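Local coordinates for uroporphyrinogen-III synthetase (Pseudomonas syringae pv. tomato, PDB 3RE1), which probably catalyses the cyclisation of the linear tetrapyrrole hydroxymethylbilane to uroporphyrinogen III, a step of porphyrin biosynthesis, at residues A[175-180]-A[208-213]; A[28-33]-A[40-45]; A[95-100]-A[106-111]; A[63-68]-A[87-92]. One frame throughout, in Å; residues are numbered along the deposited sequence.

How the contacts relate
The four contacts fall into two touching pairs. Contact 2 lies in the domain built on the five-stranded parallel sheet; contact 1 joins the end of linking strand 166-176 to that domain, next to contact 2, where His-180 packs on Leu-43. Contacts 3 and 4 lie in the other domain, their centres about 14 Å apart, and are joined by Leu-64 of contact 4, which packs on Trp-89 and also on Trp-97 of contact 3. Contact 3 is buried, a tryptophan against a leucine. Contact 2, partly buried, sets serines against an alanine and a leucine of a helix. Contact 4, partly buried, sets Trp-89, just past a helix end, against two leucines of a 3-10 turn. Contact 1, at the surface, mixes leucines with a glutamine and a histidine.

Contact 1: residues A[175-180]-A[208-213]; sequences RYLPQH and LLQLAG
Leu-177 and Gln-210 reach for each other from opposite directions, so that the methyl CD2 of Leu-177 lies beside the amide nitrogen NE2 of Gln-210 at 3.2 Å. The glutamine spans the distance with an extended chain: CG is anti to the backbone N (chi1 -170°) and CD continues straight beyond it, carrying the amide out to the leucine's methyl. This close approach of the amide end is packing and not a hydrogen bond, and glutamine suits the place because the residue is exposed to solvent. One residue further along the helix, Leu-211 brings its two methyls to different partners. CD2 meets Leu-177 CD2 at 4.1 Å, whereas CD1 approaches the imidazole of His-180, crossing that side chain at about a right angle. In the fold, this joins the end of strand 166-176, part of the two-stranded antiparallel link between the domains of uroporphyrinogen-III synthase, to the short helix 209-212 of the parallel-sheet domain. Leu-211 also packs on Leu-45, and His-180 on Leu-43, so the chain leaving the strand settles on the loop after strand 39-42. The imidazole meets the leucine with its edge: CD1 of Leu-211 is in the ring plane, 3.8 Å from His-180 ND1. Over one face of the same ring, displaced from the ring centre, stands the carbonyl oxygen of Pro-178, 3.9 Å above the plane.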
loop_
_atom_site.group_PDB
_atom_site.type_symbol
_atom_site.label_atom_id
_atom_site.label_comp_id
_atom_site.label_asym_id
_atom_site.label_seq_id
_atom_site.Cartn_x
_atom_site.Cartn_y
_atom_site.Cartn_z
ATOM N N ARG A 175 -0.152 -8.568 -6.825
ATOM C CA ARG A 175 1.197 -8.073 -6.581
ATOM C C ARG A 175 2.225 -9.200 -6.500
ATOM O O ARG A 175 1.976 -10.248 -5.888
ATOM C CB ARG A 175 1.221 -7.196 -5.340
ATOM C CG ARG A 175 0.688 -5.802 -5.620
ATOM C CD ARG A 175 0.832 -4.902 -4.423
ATOM N NE ARG A 175 0.590 -3.507 -4.779
ATOM C CZ ARG A 175 0.576 -2.490 -3.916
ATOM N NH1 ARG A 175 0.809 -2.697 -2.620
ATOM N NH2 ARG A 175 0.336 -1.250 -4.359
ATOM N N TYR A 176 3.366 -8.978 -7.154
ATOM C CA TYR A 176 4.425 -9.971 -7.208
ATOM C C TYR A 176 5.806 -9.353 -6.942
ATOM O O TYR A 176 5.957 -8.121 -6.854
ATOM C CB TYR A 176 4.407 -10.693 -8.565
ATOM C CG TYR A 176 4.680 -9.784 -9.743
ATOM C CD1 TYR A 176 5.901 -9.139 -9.876
ATOM C CD2 TYR A 176 3.712 -9.555 -10.711
ATOM C CE1 TYR A 176 6.155 -8.298 -10.928
ATOM C CE2 TYR A 176 3.962 -8.706 -11.780
ATOM C CZ TYR A 176 5.187 -8.090 -11.878
ATOM O OH TYR A 176 5.456 -7.254 -12.926
ATOM N N LEU A 177 6.800 -10.238 -6.822
ATOM C CA LEU A 177 8.199 -9.881 -6.573
ATOM C C LEU A 177 8.997 -9.911 -7.860
ATOM O O LEU A 177 9.327 -10.994 -8.351
ATOM C CB LEU A 177 8.836 -10.880 -5.614
ATOM C CG LEU A 177 10.345 -10.715 -5.378
ATOM C CD1 LEU A 177 10.633 -9.542 -4.432
ATOM C CD2 LEU A 177 10.918 -12.004 -4.833
ATOM N N PRO A 178 9.326 -8.726 -8.407
ATOM C CA PRO A 178 10.093 -8.625 -9.633
ATOM C C PRO A 178 11.227 -9.644 -9.659
ATOM O O PRO A 178 11.772 -10.006 -8.620
ATOM C CB PRO A 178 10.617 -7.199 -9.577
ATOM C CG PRO A 178 9.489 -6.472 -8.936
ATOM C CD PRO A 178 9.066 -7.390 -7.837
ATOM N N GLN A 179 11.558 -10.122 -10.850
ATOM C CA GLN A 179 12.610 -11.116 -11.003
ATOM C C GLN A 179 14.003 -10.518 -10.765
ATOM O O GLN A 179 14.493 -9.721 -11.581
ATOM C CB GLN A 179 12.522 -11.762 -12.394
ATOM C CG GLN A 179 13.262 -13.101 -12.506
ATOM C CD GLN A 179 12.929 -14.066 -11.351
ATOM O OE1 GLN A 179 13.762 -14.914 -10.967
ATOM N NE2 GLN A 179 11.713 -13.944 -10.795
ATOM N N HIS A 180 14.612 -10.908 -9.636
ATOM C CA HIS A 180 15.953 -10.447 -9.232
ATOM C C HIS A 180 16.963 -11.573 -9.066
ATOM O O HIS A 180 16.648 -12.642 -8.528
ATOM C CB HIS A 180 15.895 -9.667 -7.921
ATOM C CG HIS A 180 15.291 -8.313 -8.058
ATOM N ND1 HIS A 180 14.676 -7.665 -7.009
ATOM C CD2 HIS A 180 15.191 -7.481 -9.125
ATOM C CE1 HIS A 180 14.229 -6.492 -7.421
ATOM N NE2 HIS A 180 14.526 -6.356 -8.703
ATOM N N LEU A 208 11.662 -9.177 1.296
ATOM C CA LEU A 208 12.879 -8.457 1.676
ATOM C C LEU A 208 13.629 -9.437 2.498
ATOM O O LEU A 208 14.762 -9.748 2.215
ATOM C CB LEU A 208 12.593 -7.247 2.547
ATOM C CG LEU A 208 13.835 -6.611 3.222
ATOM C CD1 LEU A 208 14.791 -6.071 2.169
ATOM C CD2 LEU A 208 13.472 -5.491 4.219
ATOM N N LEU A 209 12.953 -9.921 3.534
ATOM C CA LEU A 209 13.430 -11.000 4.374
ATOM C C LEU A 209 13.621 -12.256 3.498
ATOM O O LEU A 209 14.350 -13.189 3.849
ATOM C CB LEU A 209 12.398 -11.260 5.462
ATOM C CG LEU A 209 12.686 -12.339 6.494
ATOM C CD1 LEU A 209 13.849 -11.930 7.370
ATOM C CD2 LEU A 209 11.432 -12.557 7.340
ATOM N N GLN A 210 12.965 -12.257 2.347
ATOM C CA GLN A 210 13.137 -13.327 1.384
ATOM C C GLN A 210 14.484 -13.138 0.699
ATOM O O GLN A 210 15.428 -13.872 0.978
ATOM C CB GLN A 210 12.025 -13.264 0.351
ATOM C CG GLN A 210 11.941 -14.454 -0.561
ATOM C CD GLN A 210 10.844 -14.271 -1.609
ATOM O OE1 GLN A 210 9.689 -13.948 -1.291
ATOM N NE2 GLN A 210 11.203 -14.468 -2.871
ATOM N N LEU A 211 14.559 -12.139 -0.182
ATOM C CA LEU A 211 15.776 -11.814 -0.917
ATOM C C LEU A 211 16.959 -11.712 0.012
ATOM O O LEU A 211 18.096 -11.999 -0.371
ATOM C CB LEU A 211 15.615 -10.482 -1.653
ATOM C CG LEU A 211 14.640 -10.475 -2.830
ATOM C CD1 LEU A 211 14.784 -9.152 -3.547
ATOM C CD2 LEU A 211 14.911 -11.639 -3.781
ATOM N N ALA A 212 16.697 -11.299 1.245
ATOM C CA ALA A 212 17.767 -11.154 2.194
ATOM C C ALA A 212 18.375 -12.540 2.307
ATOM O O ALA A 212 19.590 -12.688 2.364
ATOM C CB ALA A 212 17.236 -10.671 3.529
ATOM N N GLY A 213 17.522 -13.556 2.297
ATOM C CA GLY A 213 17.989 -14.921 2.455
ATOM C C GLY A 213 18.795 -15.049 3.728
ATOM O O GLY A 213 18.572 -14.316 4.703
#

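Contact 2: residues A[28-33]-A[40-45]; sequences ALARVL and SSSLPL
Helix-on-strand packing within a beta-alpha-beta crossover, made at its centre by the small residues Ala-30 and Ser-40, joins helix 23-34 to strand 39-42; strand 16-19 opens the unit. Strand 39-42 is an outermost strand of the five-stranded parallel sheet. Helix 28-33 runs back against strand 40-42, their directions 174° apart and their axes 9.0 Å from each other, the antiparallel setting that a crossover helix needs to return the chain for a second parallel strand. Alanine suits the helix face here because its single methyl lets the hydroxyl-bearing strand come near. Along the strand the side chains alternate: Ser-40 and Ser-42 point toward the helix, while Ser-41 points away and its OG is hydrogen-bonded to Arg-188 NE. Ser-42 OG stands 4.4 Å from Ala-30 CB and has a weak hydrogen bond with Ser-26 OG, from the preceding turn of the same helix. Serines are at home on this partly exposed edge, being small enough to pack and polar enough to tolerate water. Leu-33 adds a larger apolar group, which also packs on Leu-255 of helix 251-260. Its CD2 lies 4.2 Å from Ser-40 CB. A chi1 of 70° tucks the hydroxyl of Ser-40 over its own backbone, and the oxygen OG faces Ala-30, at 3.9 Å from both its CA and its CB.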
loop_
_atom_site.group_PDB
_atom_site.type_symbol
_atom_site.label_atom_id
_atom_site.label_comp_id
_atom_site.label_asym_id
_atom_site.label_seq_id
_atom_site.Cartn_x
_atom_site.Cartn_y
_atom_site.Cartn_z
ATOM N N ALA A 28 10.120 8.278 -7.962
ATOM C CA ALA A 28 9.646 9.582 -7.507
ATOM C C ALA A 28 10.141 9.864 -6.114
ATOM O O ALA A 28 10.566 10.980 -5.800
ATOM C CB ALA A 28 8.140 9.629 -7.516
ATOM N N LEU A 29 10.059 8.844 -5.266
ATOM C CA LEU A 29 10.538 8.953 -3.907
ATOM C C LEU A 29 12.018 9.275 -3.974
ATOM O O LEU A 29 12.528 10.088 -3.202
ATOM C CB LEU A 29 10.316 7.644 -3.148
ATOM C CG LEU A 29 10.736 7.647 -1.672
ATOM C CD1 LEU A 29 10.052 8.766 -0.926
ATOM C CD2 LEU A 29 10.400 6.331 -0.989
ATOM N N ALA A 30 12.699 8.624 -4.908
ATOM C CA ALA A 30 14.134 8.802 -5.088
ATOM C C ALA A 30 14.418 10.261 -5.374
ATOM O O ALA A 30 15.362 10.830 -4.824
ATOM C CB ALA A 30 14.638 7.940 -6.221
ATOM N N ARG A 31 13.579 10.860 -6.223
ATOM C CA ARG A 31 13.672 12.269 -6.561
ATOM C C ARG A 31 13.507 13.167 -5.318
ATOM O O ARG A 31 14.450 13.857 -4.925
ATOM C CB ARG A 31 12.617 12.617 -7.619
ATOM C CG ARG A 31 12.917 13.887 -8.407
ATOM C CD ARG A 31 14.063 13.673 -9.412
ATOM N NE ARG A 31 13.703 12.711 -10.458
ATOM C CZ ARG A 31 12.981 13.008 -11.544
ATOM N NH1 ARG A 31 12.531 14.251 -11.747
ATOM N NH2 ARG A 31 12.701 12.055 -12.427
ATOM N N VAL A 32 12.326 13.162 -4.697
ATOM C CA VAL A 32 12.089 14.047 -3.555
ATOM C C VAL A 32 13.155 13.870 -2.481
ATOM O O VAL A 32 13.464 14.807 -1.735
ATOM C CB VAL A 32 10.701 13.840 -2.928
ATOM C CG1 VAL A 32 10.346 12.359 -2.910
ATOM C CG2 VAL A 32 10.700 14.426 -1.507
ATOM N N LEU A 33 13.719 12.668 -2.414
ATOM C CA LEU A 33 14.771 12.373 -1.458
ATOM C C LEU A 33 16.064 13.028 -1.949
ATOM O O LEU A 33 16.761 13.703 -1.187
ATOM C CB LEU A 33 14.934 10.850 -1.322
ATOM C CG LEU A 33 14.770 10.145 0.039
ATOM C CD1 LEU A 33 13.590 10.688 0.835
ATOM C CD2 LEU A 33 14.602 8.646 -0.197
ATOM N N SER A 40 19.952 7.446 -2.370
ATOM C CA SER A 40 19.168 6.237 -2.227
ATOM C C SER A 40 19.381 5.373 -3.449
ATOM O O SER A 40 19.772 5.855 -4.495
ATOM C CB SER A 40 17.678 6.576 -2.085
ATOM O OG SER A 40 17.146 7.058 -3.305
ATOM N N SER A 41 19.136 4.089 -3.321
ATOM C CA SER A 41 19.190 3.200 -4.457
ATOM C C SER A 41 17.914 2.371 -4.435
ATOM O O SER A 41 17.487 1.883 -3.386
ATOM C CB SER A 41 20.391 2.290 -4.359
ATOM O OG SER A 41 20.298 1.267 -5.344
ATOM N N SER A 42 17.306 2.201 -5.596
ATOM C CA SER A 42 16.068 1.493 -5.635
ATOM C C SER A 42 16.204 0.085 -6.139
ATOM O O SER A 42 16.761 -0.159 -7.195
ATOM C CB SER A 42 15.061 2.274 -6.464
ATOM O OG SER A 42 14.797 3.522 -5.832
ATOM N N LEU A 43 15.690 -0.839 -5.338
ATOM C CA LEU A 43 15.577 -2.249 -5.688
ATOM C C LEU A 43 14.092 -2.653 -5.483
ATOM O O LEU A 43 13.708 -3.075 -4.389
ATOM C CB LEU A 43 16.485 -3.089 -4.788
ATOM C CG LEU A 43 16.286 -4.602 -4.894
ATOM C CD1 LEU A 43 16.801 -5.090 -6.229
ATOM C CD2 LEU A 43 17.010 -5.302 -3.792
ATOM N N PRO A 44 13.253 -2.524 -6.537
ATOM C CA PRO A 44 11.817 -2.787 -6.464
ATOM C C PRO A 44 11.477 -4.215 -6.046
ATOM O O PRO A 44 11.958 -5.173 -6.642
ATOM C CB PRO A 44 11.337 -2.476 -7.878
ATOM C CG PRO A 44 12.504 -2.862 -8.735
ATOM C CD PRO A 44 13.675 -2.313 -7.935
ATOM N N LEU A 45 10.640 -4.340 -5.018
ATOM C CA LEU A 45 10.241 -5.630 -4.496
ATOM C C LEU A 45 8.798 -5.945 -4.846
ATOM O O LEU A 45 8.420 -7.112 -4.904
ATOM C CB LEU A 45 10.447 -5.657 -2.984
ATOM C CG LEU A 45 11.874 -5.404 -2.486
ATOM C CD1 LEU A 45 11.908 -5.608 -1.004
ATOM C CD2 LEU A 45 12.856 -6.349 -3.148
#

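Contact 3: residues A[95-100]-A[106-111]; sequences QPWFSV and QILLDY
Trp-97 and Leu-108 pack strand 97-99 against helix 102-110 inside a beta-alpha-beta unit that ends in strand 115-116. The apolar contact is buried and rests mainly on this pair. Their side chains cross at about a right angle, and the methyl CD2 of Leu-108 approaches the six-membered ring of the indole obliquely. Both side chains place CG anti to their carbonyl carbon (chi1 -82° for Trp-97, -53° for Leu-108), which brings them together between strand and helix. A broad indole suits this interior position: it also covers Val-70 and Val-72 of the neighbouring strand and reaches Leu-64 and Leu-113. Phe-98, alternating with it, points away and packs on Arg-132 and Leu-133, so this strand is packed on both sides, by helix 102-110 and helix 131-137. More loosely, Leu-108 CD1 approaches the carbonyl oxygen of Phe-98 at 4.4 Å.

The polar bonding belongs to the surroundings. The backbone of Trp-97 pairs with Asp-114 and Ser-116, that of Phe-98 with Val-70 and Val-72. Ser-99 OG is hydrogen-bonded to Gly-101 O, where the chain turns toward the helix. Leu-108 CD2 is equally near two indole carbons, at 4.0 Å from both CE3 and CZ3 of Trp-97.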
loop_
_atom_site.group_PDB
_atom_site.type_symbol
_atom_site.label_atom_id
_atom_site.label_comp_id
_atom_site.label_asym_id
_atom_site.label_seq_id
_atom_site.Cartn_x
_atom_site.Cartn_y
_atom_site.Cartn_z
ATOM N N GLN A 95 -24.064 6.282 -6.722
ATOM C CA GLN A 95 -24.037 5.625 -5.425
ATOM C C GLN A 95 -22.829 6.105 -4.610
ATOM O O GLN A 95 -21.827 6.544 -5.184
ATOM C CB GLN A 95 -24.029 4.100 -5.599
ATOM C CG GLN A 95 -22.684 3.452 -5.592
ATOM C CD GLN A 95 -22.716 1.996 -6.058
ATOM O OE1 GLN A 95 -23.509 1.168 -5.567
ATOM N NE2 GLN A 95 -21.839 1.681 -7.010
ATOM N N PRO A 96 -22.919 6.026 -3.264
ATOM C CA PRO A 96 -21.825 6.447 -2.375
ATOM C C PRO A 96 -20.592 5.600 -2.563
ATOM O O PRO A 96 -20.669 4.369 -2.603
ATOM C CB PRO A 96 -22.415 6.272 -0.982
ATOM C CG PRO A 96 -23.895 6.394 -1.187
ATOM C CD PRO A 96 -24.128 5.686 -2.491
ATOM N N TRP A 97 -19.458 6.277 -2.727
ATOM C CA TRP A 97 -18.158 5.647 -2.905
ATOM C C TRP A 97 -17.248 6.278 -1.861
ATOM O O TRP A 97 -17.366 7.476 -1.568
ATOM C CB TRP A 97 -17.615 5.921 -4.314
ATOM C CG TRP A 97 -18.161 5.003 -5.376
ATOM C CD1 TRP A 97 -19.476 4.757 -5.659
ATOM C CD2 TRP A 97 -17.399 4.209 -6.296
ATOM N NE1 TRP A 97 -19.574 3.836 -6.676
ATOM C CE2 TRP A 97 -18.314 3.502 -7.091
ATOM C CE3 TRP A 97 -16.036 4.029 -6.516
ATOM C CZ2 TRP A 97 -17.899 2.608 -8.093
ATOM C CZ3 TRP A 97 -15.627 3.134 -7.519
ATOM C CH2 TRP A 97 -16.553 2.438 -8.281
ATOM N N PHE A 98 -16.336 5.482 -1.303
ATOM C CA PHE A 98 -15.441 5.984 -0.283
ATOM C C PHE A 98 -14.028 5.513 -0.492
ATOM O O PHE A 98 -13.796 4.528 -1.214
ATOM C CB PHE A 98 -15.960 5.542 1.090
ATOM C CG PHE A 98 -17.408 5.883 1.322
ATOM C CD1 PHE A 98 -18.401 5.057 0.866
ATOM C CD2 PHE A 98 -17.778 7.065 1.960
ATOM C CE1 PHE A 98 -19.749 5.373 1.067
ATOM C CE2 PHE A 98 -19.139 7.371 2.172
ATOM C CZ PHE A 98 -20.107 6.523 1.720
ATOM N N SER A 99 -13.090 6.203 0.168
ATOM C CA SER A 99 -11.654 5.833 0.181
ATOM C C SER A 99 -11.056 6.179 1.530
ATOM O O SER A 99 -11.630 6.969 2.284
ATOM C CB SER A 99 -10.891 6.611 -0.894
ATOM O OG SER A 99 -11.143 8.010 -0.785
ATOM N N VAL A 100 -9.895 5.609 1.829
ATOM C CA VAL A 100 -9.217 5.901 3.092
ATOM C C VAL A 100 -8.529 7.258 2.979
ATOM O O VAL A 100 -8.754 8.156 3.811
ATOM C CB VAL A 100 -8.183 4.814 3.439
ATOM C CG1 VAL A 100 -8.895 3.543 3.913
ATOM C CG2 VAL A 100 -7.307 4.511 2.210
ATOM N N GLN A 106 -9.529 11.531 -4.780
ATOM C CA GLN A 106 -9.562 12.491 -5.874
ATOM C C GLN A 106 -9.615 11.760 -7.204
ATOM O O GLN A 106 -10.318 12.167 -8.126
ATOM C CB GLN A 106 -8.344 13.403 -5.831
ATOM C CG GLN A 106 -8.619 14.827 -5.287
ATOM C CD GLN A 106 -9.588 15.699 -6.135
ATOM O OE1 GLN A 106 -9.913 16.818 -5.722
ATOM N NE2 GLN A 106 -10.045 15.195 -7.303
ATOM N N ILE A 107 -8.914 10.644 -7.289
ATOM C CA ILE A 107 -8.906 9.875 -8.515
ATOM C C ILE A 107 -10.329 9.516 -8.920
ATOM O O ILE A 107 -10.730 9.747 -10.074
ATOM C CB ILE A 107 -8.065 8.616 -8.355
ATOM C CG1 ILE A 107 -6.607 9.012 -8.058
ATOM C CG2 ILE A 107 -8.169 7.760 -9.600
ATOM C CD1 ILE A 107 -5.721 7.875 -7.557
ATOM N N LEU A 108 -11.097 8.990 -7.962
ATOM C CA LEU A 108 -12.519 8.641 -8.159
ATOM C C LEU A 108 -13.385 9.889 -8.394
ATOM O O LEU A 108 -14.279 9.904 -9.263
ATOM C CB LEU A 108 -13.057 7.896 -6.938
ATOM C CG LEU A 108 -12.236 6.677 -6.496
ATOM C CD1 LEU A 108 -12.640 6.311 -5.105
ATOM C CD2 LEU A 108 -12.407 5.506 -7.484
ATOM N N LEU A 109 -13.096 10.929 -7.616
ATOM C CA LEU A 109 -13.814 12.173 -7.710
ATOM C C LEU A 109 -13.644 12.805 -9.103
ATOM O O LEU A 109 -14.586 13.366 -9.653
ATOM C CB LEU A 109 -13.324 13.120 -6.623
ATOM C CG LEU A 109 -14.187 14.296 -6.186
ATOM C CD1 LEU A 109 -14.291 15.318 -7.303
ATOM C CD2 LEU A 109 -15.564 13.778 -5.781
ATOM N N ASP A 110 -12.457 12.687 -9.679
ATOM C CA ASP A 110 -12.221 13.233 -11.010
ATOM C C ASP A 110 -13.097 12.591 -12.075
ATOM O O ASP A 110 -13.537 13.280 -12.989
ATOM C CB ASP A 110 -10.748 13.092 -11.434
ATOM C CG ASP A 110 -9.830 14.092 -10.728
ATOM O OD1 ASP A 110 -10.337 15.153 -10.260
ATOM O OD2 ASP A 110 -8.600 13.809 -10.656
ATOM N N TYR A 111 -13.327 11.281 -11.975
ATOM C CA TYR A 111 -14.124 10.585 -12.997
ATOM C C TYR A 111 -15.616 10.829 -12.813
ATOM O O TYR A 111 -16.434 10.314 -13.576
ATOM C CB TYR A 111 -13.859 9.091 -12.967
ATOM C CG TYR A 111 -14.630 8.316 -13.999
ATOM C CD1 TYR A 111 -14.379 8.491 -15.356
ATOM C CD2 TYR A 111 -15.612 7.388 -13.622
ATOM C CE1 TYR A 111 -15.091 7.776 -16.308
ATOM C CE2 TYR A 111 -16.312 6.674 -14.571
ATOM C CZ TYR A 111 -16.048 6.872 -15.910
ATOM O OH TYR A 111 -16.713 6.173 -16.882
#

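Contact 4: residues A[63-68]-A[87-92]; sequences ELLNYS and EVWPQP
Trp-89 pushes the far end of its indole against two consecutive leucines, each of which meets it differently. Leu-65 comes to the ring edge in the ring plane, with CD2 3.7 Å and CG 3.8 Å from Trp-89 CH2. Its CB does not aim at the tryptophan, but the branch beyond it swings nearer. Leu-64 touches at an oblique angle and with its CB, which is 4.0 Å from Trp-89 CZ2; its side chain also packs on Leu-145 and Met-147 of strand 143-148.

A polar bond holds the indole as well. Trp-89 has CG anti to its carbonyl carbon (chi1 -68°), and the ring nitrogen NE1 gives a hydrogen bond to Ile-61 O near the end of helix 54-62. Trp-89 itself is the first residue to leave the preceding helix 75-88, so the contact ties together the ends of two helices of the same alpha/beta domain. The leucines are positioned by a short 3-10 turn: Asn-66 N bonds to Glu-63 O at 2.6 Å and Tyr-67 N to Leu-64 O at 3.1 Å. A weak bond from Asn-66 ND2 to Glu-63 OE1 (3.1 Å, 140° at the hydrogen) bridges the turn at its exposed side. Farther out, Glu-87 forms a salt bridge with Arg-58, joining the two helices once more.

Tryptophan is fitted to this place because it combines a large hydrocarbon edge with one N-H: the edge packs on aliphatic carbon by van der Waals contact, while the bond to Ile-61 O would be expected to limit rotation of the indole.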
loop_
_atom_site.group_PDB
_atom_site.type_symbol
_atom_site.label_atom_id
_atom_site.label_comp_id
_atom_site.label_asym_id
_atom_site.label_seq_id
_atom_site.Cartn_x
_atom_site.Cartn_y
_atom_site.Cartn_z
ATOM N N GLU A 63 -24.013 -4.664 -12.010
ATOM C CA GLU A 63 -24.949 -4.599 -10.886
ATOM C C GLU A 63 -24.461 -3.889 -9.623
ATOM O O GLU A 63 -24.962 -4.160 -8.548
ATOM C CB GLU A 63 -25.477 -5.995 -10.544
ATOM C CG GLU A 63 -26.549 -6.477 -11.539
ATOM C CD GLU A 63 -27.197 -7.775 -11.114
ATOM O OE1 GLU A 63 -28.173 -7.740 -10.308
ATOM O OE2 GLU A 63 -26.712 -8.836 -11.582
ATOM N N LEU A 64 -23.505 -2.969 -9.770
ATOM C CA LEU A 64 -22.949 -2.197 -8.644
ATOM C C LEU A 64 -24.006 -1.640 -7.729
ATOM O O LEU A 64 -23.763 -1.466 -6.565
ATOM C CB LEU A 64 -22.084 -1.032 -9.127
ATOM C CG LEU A 64 -20.677 -1.401 -9.535
ATOM C CD1 LEU A 64 -19.965 -0.151 -9.990
ATOM C CD2 LEU A 64 -19.938 -2.042 -8.414
ATOM N N LEU A 65 -25.186 -1.387 -8.273
ATOM C CA LEU A 65 -26.274 -0.860 -7.475
ATOM C C LEU A 65 -26.764 -1.849 -6.443
ATOM O O LEU A 65 -27.445 -1.468 -5.501
ATOM C CB LEU A 65 -27.432 -0.419 -8.361
ATOM C CG LEU A 65 -27.136 0.630 -9.434
ATOM C CD1 LEU A 65 -28.474 1.063 -10.068
ATOM C CD2 LEU A 65 -26.375 1.815 -8.875
ATOM N N ASN A 66 -26.406 -3.115 -6.615
ATOM C CA ASN A 66 -26.721 -4.140 -5.619
ATOM C C ASN A 66 -26.166 -3.754 -4.239
ATOM O O ASN A 66 -26.676 -4.181 -3.187
ATOM C CB ASN A 66 -26.148 -5.508 -6.023
ATOM C CG ASN A 66 -27.097 -6.284 -6.900
ATOM O OD1 ASN A 66 -28.286 -5.964 -6.932
ATOM N ND2 ASN A 66 -26.591 -7.302 -7.623
ATOM N N TYR A 67 -25.123 -2.953 -4.251
ATOM C CA TYR A 67 -24.496 -2.528 -3.011
ATOM C C TYR A 67 -24.952 -1.121 -2.644
ATOM O O TYR A 67 -25.245 -0.295 -3.514
ATOM C CB TYR A 67 -22.951 -2.560 -3.147
ATOM C CG TYR A 67 -22.453 -3.947 -3.490
ATOM C CD1 TYR A 67 -22.145 -4.872 -2.499
ATOM C CD2 TYR A 67 -22.351 -4.345 -4.782
ATOM C CE1 TYR A 67 -21.767 -6.150 -2.800
ATOM C CE2 TYR A 67 -21.945 -5.615 -5.106
ATOM C CZ TYR A 67 -21.660 -6.524 -4.124
ATOM O OH TYR A 67 -21.224 -7.799 -4.478
ATOM N N SER A 68 -24.959 -0.868 -1.342
ATOM C CA SER A 68 -25.282 0.418 -0.781
ATOM C C SER A 68 -24.075 1.312 -0.843
ATOM O O SER A 68 -24.218 2.526 -0.862
ATOM C CB SER A 68 -25.685 0.234 0.687
ATOM O OG SER A 68 -26.717 -0.732 0.805
ATOM N N GLU A 87 -16.271 1.367 -19.048
ATOM C CA GLU A 87 -16.525 0.440 -20.118
ATOM C C GLU A 87 -17.966 -0.033 -20.168
ATOM O O GLU A 87 -18.522 -0.184 -21.252
ATOM C CB GLU A 87 -15.607 -0.748 -19.965
ATOM C CG GLU A 87 -15.766 -1.822 -21.011
ATOM C CD GLU A 87 -14.549 -2.731 -21.052
ATOM O OE1 GLU A 87 -13.507 -2.306 -21.625
ATOM O OE2 GLU A 87 -14.621 -3.858 -20.493
ATOM N N VAL A 88 -18.562 -0.275 -19.003
ATOM C CA VAL A 88 -19.936 -0.807 -18.915
ATOM C C VAL A 88 -21.007 0.264 -18.645
ATOM O O VAL A 88 -22.094 0.190 -19.180
ATOM C CB VAL A 88 -20.038 -1.912 -17.808
ATOM C CG1 VAL A 88 -21.452 -2.517 -17.769
ATOM C CG2 VAL A 88 -19.007 -3.008 -18.040
ATOM N N TRP A 89 -20.693 1.239 -17.805
ATOM C CA TRP A 89 -21.599 2.335 -17.492
ATOM C C TRP A 89 -21.475 3.517 -18.450
ATOM O O TRP A 89 -20.447 4.203 -18.461
ATOM C CB TRP A 89 -21.330 2.842 -16.072
ATOM C CG TRP A 89 -21.702 1.852 -15.047
ATOM C CD1 TRP A 89 -21.150 0.623 -14.851
ATOM C CD2 TRP A 89 -22.759 1.973 -14.102
ATOM N NE1 TRP A 89 -21.796 -0.018 -13.850
ATOM C CE2 TRP A 89 -22.791 0.784 -13.370
ATOM C CE3 TRP A 89 -23.678 2.973 -13.808
ATOM C CZ2 TRP A 89 -23.715 0.562 -12.363
ATOM C CZ3 TRP A 89 -24.577 2.761 -12.805
ATOM C CH2 TRP A 89 -24.601 1.567 -12.101
ATOM N N PRO A 90 -22.528 3.790 -19.241
ATOM C CA PRO A 90 -22.479 4.963 -20.129
ATOM C C PRO A 90 -22.306 6.257 -19.317
ATOM O O PRO A 90 -21.981 7.298 -19.863
ATOM C CB PRO A 90 -23.824 4.905 -20.850
ATOM C CG PRO A 90 -24.210 3.431 -20.796
ATOM C CD PRO A 90 -23.775 3.016 -19.430
ATOM N N GLN A 91 -22.495 6.159 -18.005
ATOM C CA GLN A 91 -22.327 7.265 -17.082
ATOM C C GLN A 91 -21.910 6.706 -15.732
ATOM O O GLN A 91 -22.132 5.517 -15.434
ATOM C CB GLN A 91 -23.643 8.011 -16.910
ATOM C CG GLN A 91 -23.737 9.294 -17.687
ATOM C CD GLN A 91 -25.120 9.958 -17.599
ATOM O OE1 GLN A 91 -25.252 11.164 -17.829
ATOM N NE2 GLN A 91 -26.150 9.173 -17.283
ATOM N N PRO A 92 -21.295 7.552 -14.896
ATOM C CA PRO A 92 -20.868 7.073 -13.580
ATOM C C PRO A 92 -22.049 6.735 -12.676
ATOM O O PRO A 92 -23.071 7.391 -12.749
ATOM C CB PRO A 92 -20.031 8.241 -13.047
ATOM C CG PRO A 92 -20.506 9.423 -13.820
ATOM C CD PRO A 92 -20.750 8.892 -15.182
#